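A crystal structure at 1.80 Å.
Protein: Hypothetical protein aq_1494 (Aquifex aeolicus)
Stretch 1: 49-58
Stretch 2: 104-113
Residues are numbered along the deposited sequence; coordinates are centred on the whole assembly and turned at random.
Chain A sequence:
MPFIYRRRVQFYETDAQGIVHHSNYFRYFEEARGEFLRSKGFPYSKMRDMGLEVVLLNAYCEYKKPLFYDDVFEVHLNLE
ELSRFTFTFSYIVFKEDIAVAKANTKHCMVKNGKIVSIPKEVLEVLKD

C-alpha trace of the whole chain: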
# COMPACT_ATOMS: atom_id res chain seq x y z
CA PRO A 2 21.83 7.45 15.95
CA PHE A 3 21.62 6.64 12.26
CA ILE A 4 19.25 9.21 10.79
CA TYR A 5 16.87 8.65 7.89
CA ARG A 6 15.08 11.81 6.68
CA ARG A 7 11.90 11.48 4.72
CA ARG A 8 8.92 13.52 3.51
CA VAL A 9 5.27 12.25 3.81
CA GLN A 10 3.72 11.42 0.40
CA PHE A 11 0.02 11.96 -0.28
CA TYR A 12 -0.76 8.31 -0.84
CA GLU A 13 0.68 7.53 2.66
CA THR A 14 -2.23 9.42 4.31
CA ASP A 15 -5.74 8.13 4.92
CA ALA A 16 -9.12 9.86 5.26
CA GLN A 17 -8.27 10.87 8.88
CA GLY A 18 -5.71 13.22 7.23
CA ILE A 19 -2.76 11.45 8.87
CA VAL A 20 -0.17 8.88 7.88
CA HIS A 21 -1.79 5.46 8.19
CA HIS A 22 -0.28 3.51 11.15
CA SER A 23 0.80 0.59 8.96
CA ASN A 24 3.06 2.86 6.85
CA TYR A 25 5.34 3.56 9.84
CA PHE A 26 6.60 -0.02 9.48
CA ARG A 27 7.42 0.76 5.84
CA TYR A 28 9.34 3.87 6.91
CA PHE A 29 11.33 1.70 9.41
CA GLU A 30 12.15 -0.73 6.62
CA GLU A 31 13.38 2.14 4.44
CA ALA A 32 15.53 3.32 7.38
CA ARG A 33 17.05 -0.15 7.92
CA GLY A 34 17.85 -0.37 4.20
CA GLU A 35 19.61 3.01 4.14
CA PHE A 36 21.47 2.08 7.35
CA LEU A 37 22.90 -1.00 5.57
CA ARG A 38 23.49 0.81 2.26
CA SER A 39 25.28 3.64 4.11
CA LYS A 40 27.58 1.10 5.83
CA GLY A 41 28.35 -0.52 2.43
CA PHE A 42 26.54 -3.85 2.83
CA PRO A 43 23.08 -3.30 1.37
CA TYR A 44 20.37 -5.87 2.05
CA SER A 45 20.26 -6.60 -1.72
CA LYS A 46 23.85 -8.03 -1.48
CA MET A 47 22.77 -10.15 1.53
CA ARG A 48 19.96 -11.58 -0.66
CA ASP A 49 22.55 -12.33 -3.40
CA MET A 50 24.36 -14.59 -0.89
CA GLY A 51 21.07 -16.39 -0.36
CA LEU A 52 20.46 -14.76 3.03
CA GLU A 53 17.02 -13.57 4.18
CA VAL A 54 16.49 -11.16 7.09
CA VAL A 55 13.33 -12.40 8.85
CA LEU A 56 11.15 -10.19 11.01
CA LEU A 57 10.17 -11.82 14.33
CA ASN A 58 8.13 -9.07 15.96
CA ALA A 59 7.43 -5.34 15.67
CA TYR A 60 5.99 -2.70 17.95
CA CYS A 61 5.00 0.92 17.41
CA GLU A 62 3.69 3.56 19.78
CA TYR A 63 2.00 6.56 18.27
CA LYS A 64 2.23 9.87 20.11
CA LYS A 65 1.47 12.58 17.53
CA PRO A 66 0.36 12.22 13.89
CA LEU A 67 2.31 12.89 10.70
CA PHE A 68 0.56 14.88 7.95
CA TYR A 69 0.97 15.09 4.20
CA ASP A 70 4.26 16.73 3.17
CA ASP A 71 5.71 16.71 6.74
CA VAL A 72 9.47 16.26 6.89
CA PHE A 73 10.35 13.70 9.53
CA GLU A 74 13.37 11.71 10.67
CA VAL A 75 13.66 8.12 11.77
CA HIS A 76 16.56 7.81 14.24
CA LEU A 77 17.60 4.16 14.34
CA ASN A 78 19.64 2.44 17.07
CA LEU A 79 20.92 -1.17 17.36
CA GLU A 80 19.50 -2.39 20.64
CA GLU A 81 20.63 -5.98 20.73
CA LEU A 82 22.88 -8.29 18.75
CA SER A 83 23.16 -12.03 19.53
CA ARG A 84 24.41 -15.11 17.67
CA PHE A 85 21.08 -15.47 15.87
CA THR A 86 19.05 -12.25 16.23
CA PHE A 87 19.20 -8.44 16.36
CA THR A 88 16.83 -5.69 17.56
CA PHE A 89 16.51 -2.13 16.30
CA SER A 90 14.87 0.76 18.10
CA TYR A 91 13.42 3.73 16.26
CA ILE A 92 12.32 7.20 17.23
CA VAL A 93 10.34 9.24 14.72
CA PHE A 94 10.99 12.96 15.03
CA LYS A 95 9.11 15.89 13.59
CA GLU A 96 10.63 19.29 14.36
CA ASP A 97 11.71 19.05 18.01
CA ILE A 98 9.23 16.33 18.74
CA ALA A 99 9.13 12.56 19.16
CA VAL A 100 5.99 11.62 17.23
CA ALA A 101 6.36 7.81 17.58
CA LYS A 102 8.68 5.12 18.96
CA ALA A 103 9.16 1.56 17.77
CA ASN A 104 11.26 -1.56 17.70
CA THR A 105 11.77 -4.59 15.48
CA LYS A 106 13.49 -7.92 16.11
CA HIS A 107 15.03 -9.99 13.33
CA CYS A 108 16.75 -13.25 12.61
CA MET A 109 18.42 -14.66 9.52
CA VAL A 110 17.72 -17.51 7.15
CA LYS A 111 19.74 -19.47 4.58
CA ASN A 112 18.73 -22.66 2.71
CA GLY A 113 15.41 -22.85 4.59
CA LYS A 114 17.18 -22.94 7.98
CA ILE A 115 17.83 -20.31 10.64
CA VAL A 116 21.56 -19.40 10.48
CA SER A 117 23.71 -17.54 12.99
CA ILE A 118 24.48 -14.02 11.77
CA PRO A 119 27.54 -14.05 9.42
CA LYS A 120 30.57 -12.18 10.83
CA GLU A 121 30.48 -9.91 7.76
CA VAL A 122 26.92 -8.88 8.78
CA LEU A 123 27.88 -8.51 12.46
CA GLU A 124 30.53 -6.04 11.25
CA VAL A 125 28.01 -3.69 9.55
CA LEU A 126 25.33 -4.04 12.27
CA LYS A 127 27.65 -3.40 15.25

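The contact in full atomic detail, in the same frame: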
# COMPACT_ATOMS: atom_id res chain seq x y z
N ASP A 49 21.70 -11.70 -2.37
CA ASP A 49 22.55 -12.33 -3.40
C ASP A 49 23.35 -13.50 -2.83
O ASP A 49 23.74 -14.38 -3.58
CB ASP A 49 23.54 -11.33 -4.01
CG ASP A 49 22.86 -10.24 -4.82
OD1 ASP A 49 21.66 -10.37 -5.17
OD2 ASP A 49 23.55 -9.23 -5.11
N MET A 50 23.65 -13.48 -1.53
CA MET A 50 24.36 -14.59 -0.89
C MET A 50 23.40 -15.75 -0.65
O MET A 50 23.80 -16.90 -0.49
CB MET A 50 25.03 -14.16 0.42
CG MET A 50 25.33 -12.67 0.47
SD MET A 50 26.84 -12.12 1.28
CE MET A 50 27.99 -12.40 -0.05
N GLY A 51 22.11 -15.42 -0.64
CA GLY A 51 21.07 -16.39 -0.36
C GLY A 51 20.63 -16.25 1.08
O GLY A 51 20.05 -17.17 1.64
N LEU A 52 20.90 -15.09 1.67
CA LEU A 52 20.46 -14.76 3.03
C LEU A 52 19.12 -14.03 2.99
O LEU A 52 18.88 -13.23 2.09
CB LEU A 52 21.48 -13.87 3.74
CG LEU A 52 22.83 -14.44 4.16
CD1 LEU A 52 23.72 -13.34 4.75
CD2 LEU A 52 22.63 -15.57 5.16
N GLU A 53 18.27 -14.32 3.97
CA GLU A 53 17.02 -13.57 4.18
C GLU A 53 17.07 -12.99 5.59
O GLU A 53 17.42 -13.70 6.52
CB GLU A 53 15.78 -14.47 4.02
CG GLU A 53 14.40 -13.77 4.29
CD GLU A 53 13.20 -14.74 4.43
OE1 GLU A 53 13.37 -15.98 4.26
OE2 GLU A 53 12.06 -14.26 4.73
N VAL A 54 16.71 -11.71 5.75
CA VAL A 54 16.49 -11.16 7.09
C VAL A 54 15.00 -11.30 7.43
O VAL A 54 14.13 -10.79 6.71
CB VAL A 54 16.98 -9.71 7.23
CG1 VAL A 54 16.51 -9.08 8.54
CG2 VAL A 54 18.53 -9.65 7.10
N VAL A 55 14.71 -12.03 8.50
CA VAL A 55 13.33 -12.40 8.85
C VAL A 55 12.85 -11.61 10.05
O VAL A 55 13.47 -11.60 11.12
CB VAL A 55 13.17 -13.95 9.10
CG1 VAL A 55 11.77 -14.27 9.67
CG2 VAL A 55 13.44 -14.72 7.83
N LEU A 56 11.73 -10.92 9.89
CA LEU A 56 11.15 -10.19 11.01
C LEU A 56 10.43 -11.11 12.01
O LEU A 56 9.58 -11.94 11.61
CB LEU A 56 10.18 -9.13 10.49
CG LEU A 56 9.50 -8.28 11.56
CD1 LEU A 56 10.51 -7.35 12.25
CD2 LEU A 56 8.39 -7.46 10.95
N LEU A 57 10.77 -10.98 13.28
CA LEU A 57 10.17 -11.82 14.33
C LEU A 57 8.99 -11.16 15.03
O LEU A 57 7.93 -11.79 15.25
CB LEU A 57 11.24 -12.19 15.37
CG LEU A 57 12.22 -13.30 14.98
CD1 LEU A 57 13.29 -13.37 16.08
CD2 LEU A 57 11.55 -14.69 14.77
N ASN A 58 9.18 -9.89 15.40
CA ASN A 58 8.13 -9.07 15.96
C ASN A 58 8.41 -7.59 15.72
O ASN A 58 9.56 -7.20 15.40
CB ASN A 58 7.90 -9.33 17.46
CG ASN A 58 9.12 -9.01 18.31
OD1 ASN A 58 9.53 -7.86 18.43
ND2 ASN A 58 9.70 -10.06 18.91
N ASN A 104 10.20 -0.60 17.70
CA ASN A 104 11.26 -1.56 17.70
C ASN A 104 10.87 -2.76 16.86
O ASN A 104 9.65 -3.06 16.71
CB ASN A 104 11.67 -1.95 19.13
CG ASN A 104 10.54 -2.62 19.92
OD1 ASN A 104 10.33 -3.82 19.80
ND2 ASN A 104 9.90 -1.86 20.80
N THR A 105 11.89 -3.41 16.31
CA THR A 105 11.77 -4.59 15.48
C THR A 105 12.89 -5.58 15.82
O THR A 105 14.04 -5.18 16.02
CB THR A 105 11.82 -4.27 13.97
OG1 THR A 105 13.07 -3.64 13.66
CG2 THR A 105 10.66 -3.32 13.58
N LYS A 106 12.53 -6.86 15.87
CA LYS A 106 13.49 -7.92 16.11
C LYS A 106 13.53 -8.86 14.91
O LYS A 106 12.47 -9.19 14.31
CB LYS A 106 13.16 -8.67 17.41
CG LYS A 106 14.10 -9.81 17.71
CD LYS A 106 13.66 -10.57 18.95
CE LYS A 106 14.80 -11.42 19.48
NZ LYS A 106 14.28 -12.43 20.45
N HIS A 107 14.74 -9.27 14.56
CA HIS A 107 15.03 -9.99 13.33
C HIS A 107 15.93 -11.20 13.56
O HIS A 107 16.70 -11.25 14.51
CB HIS A 107 15.74 -9.08 12.32
CG HIS A 107 15.00 -7.82 12.01
ND1 HIS A 107 15.08 -6.70 12.82
CD2 HIS A 107 14.13 -7.51 11.02
CE1 HIS A 107 14.30 -5.75 12.33
NE2 HIS A 107 13.70 -6.23 11.25
N CYS A 108 15.83 -12.15 12.65
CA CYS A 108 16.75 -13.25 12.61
C CYS A 108 17.09 -13.46 11.15
O CYS A 108 16.65 -12.68 10.29
CB CYS A 108 16.14 -14.49 13.29
SG CYS A 108 14.77 -15.25 12.43
N MET A 109 17.92 -14.46 10.86
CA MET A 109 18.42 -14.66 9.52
C MET A 109 18.28 -16.10 9.05
O MET A 109 18.37 -17.05 9.83
CB MET A 109 19.87 -14.19 9.39
CG MET A 109 20.03 -12.66 9.42
SD MET A 109 21.66 -12.05 8.95
CE MET A 109 21.58 -10.52 9.79
N VAL A 110 18.05 -16.23 7.75
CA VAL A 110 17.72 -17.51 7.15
C VAL A 110 18.55 -17.76 5.89
O VAL A 110 18.76 -16.85 5.05
CB VAL A 110 16.17 -17.60 6.89
CG1 VAL A 110 15.81 -18.55 5.74
CG2 VAL A 110 15.44 -17.98 8.18
N LYS A 111 19.06 -18.99 5.78
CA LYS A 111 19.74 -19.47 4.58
C LYS A 111 19.41 -20.95 4.37
O LYS A 111 19.42 -21.74 5.32
CB LYS A 111 21.25 -19.27 4.71
CG LYS A 111 21.97 -19.24 3.36
CD LYS A 111 23.47 -19.42 3.52
CE LYS A 111 24.16 -19.43 2.17
NZ LYS A 111 25.62 -19.74 2.27
N ASN A 112 19.11 -21.29 3.11
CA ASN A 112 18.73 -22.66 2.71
C ASN A 112 17.63 -23.25 3.59
O ASN A 112 17.74 -24.37 4.12
CB ASN A 112 19.96 -23.58 2.66
CG ASN A 112 20.84 -23.33 1.44
OD1 ASN A 112 20.36 -23.30 0.30
ND2 ASN A 112 22.15 -23.17 1.68
N GLY A 113 16.57 -22.46 3.78
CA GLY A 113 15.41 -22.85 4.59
C GLY A 113 15.65 -23.08 6.07
O GLY A 113 14.75 -23.53 6.77
O HOH W 1 17.28 -17.46 2.38
O HOH W 2 11.39 -5.81 18.59
O HOH W 3 8.27 -5.48 19.51

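What ties the two backbones together? They run as antiparallel strands, and six main-chain hydrogen bonds link them. E53 and V110 form a reciprocal pair (E53 N to V110 O 2.8 Å, V110 N to E53 O 2.9 Å), as do V55 and C108 (V55 N to C108 O 2.7 Å, C108 N to V55 O 2.9 Å). Alongside these bonds, CA-H groups also approach carbonyls, the tightest being H107 CA to V55 O at 3.1 Å.

What happens where the pattern breaks? L57 is the extra residue of a beta bulge: its N bonds to K106 O at 2.7 Å, while K106 N reaches past it to N58 O at 3.0 Å. With psi at -47°, L57 leaves the extended form, and its side chain points toward the other strand. Its m,t rotamer brings CD2 to 4.0 Å from C108 SG.

How do the side chains sort themselves? E53, V55, C108 and V110 share one face. V55 and V110, both t, meet at CG2 to CG2, 3.8 Å, and the small C108, in p, lies with SG 3.9 Å from V55 CB. E53, in t,t, rises from this face, and its OE1 lies 3.8 Å from V110 CG1. On the other face V54, also t, sets CG2 4.1 Å from M109 CG; M109 itself is buried, its m,t,t chain largely extended.

What closes the ends? K111, t throughout, stretches its methylenes past the turn, with CG 3.3 Å from G51 O. G51 has positive phi, where a CB would jam against the preceding carbonyl, so glycine fits. A water donates to G51 O (2.9 Å) and V110 O (3.1 Å). At the far end N58 and N104 both adopt p, and two waters bridge N58 OD1 and N104 OD1.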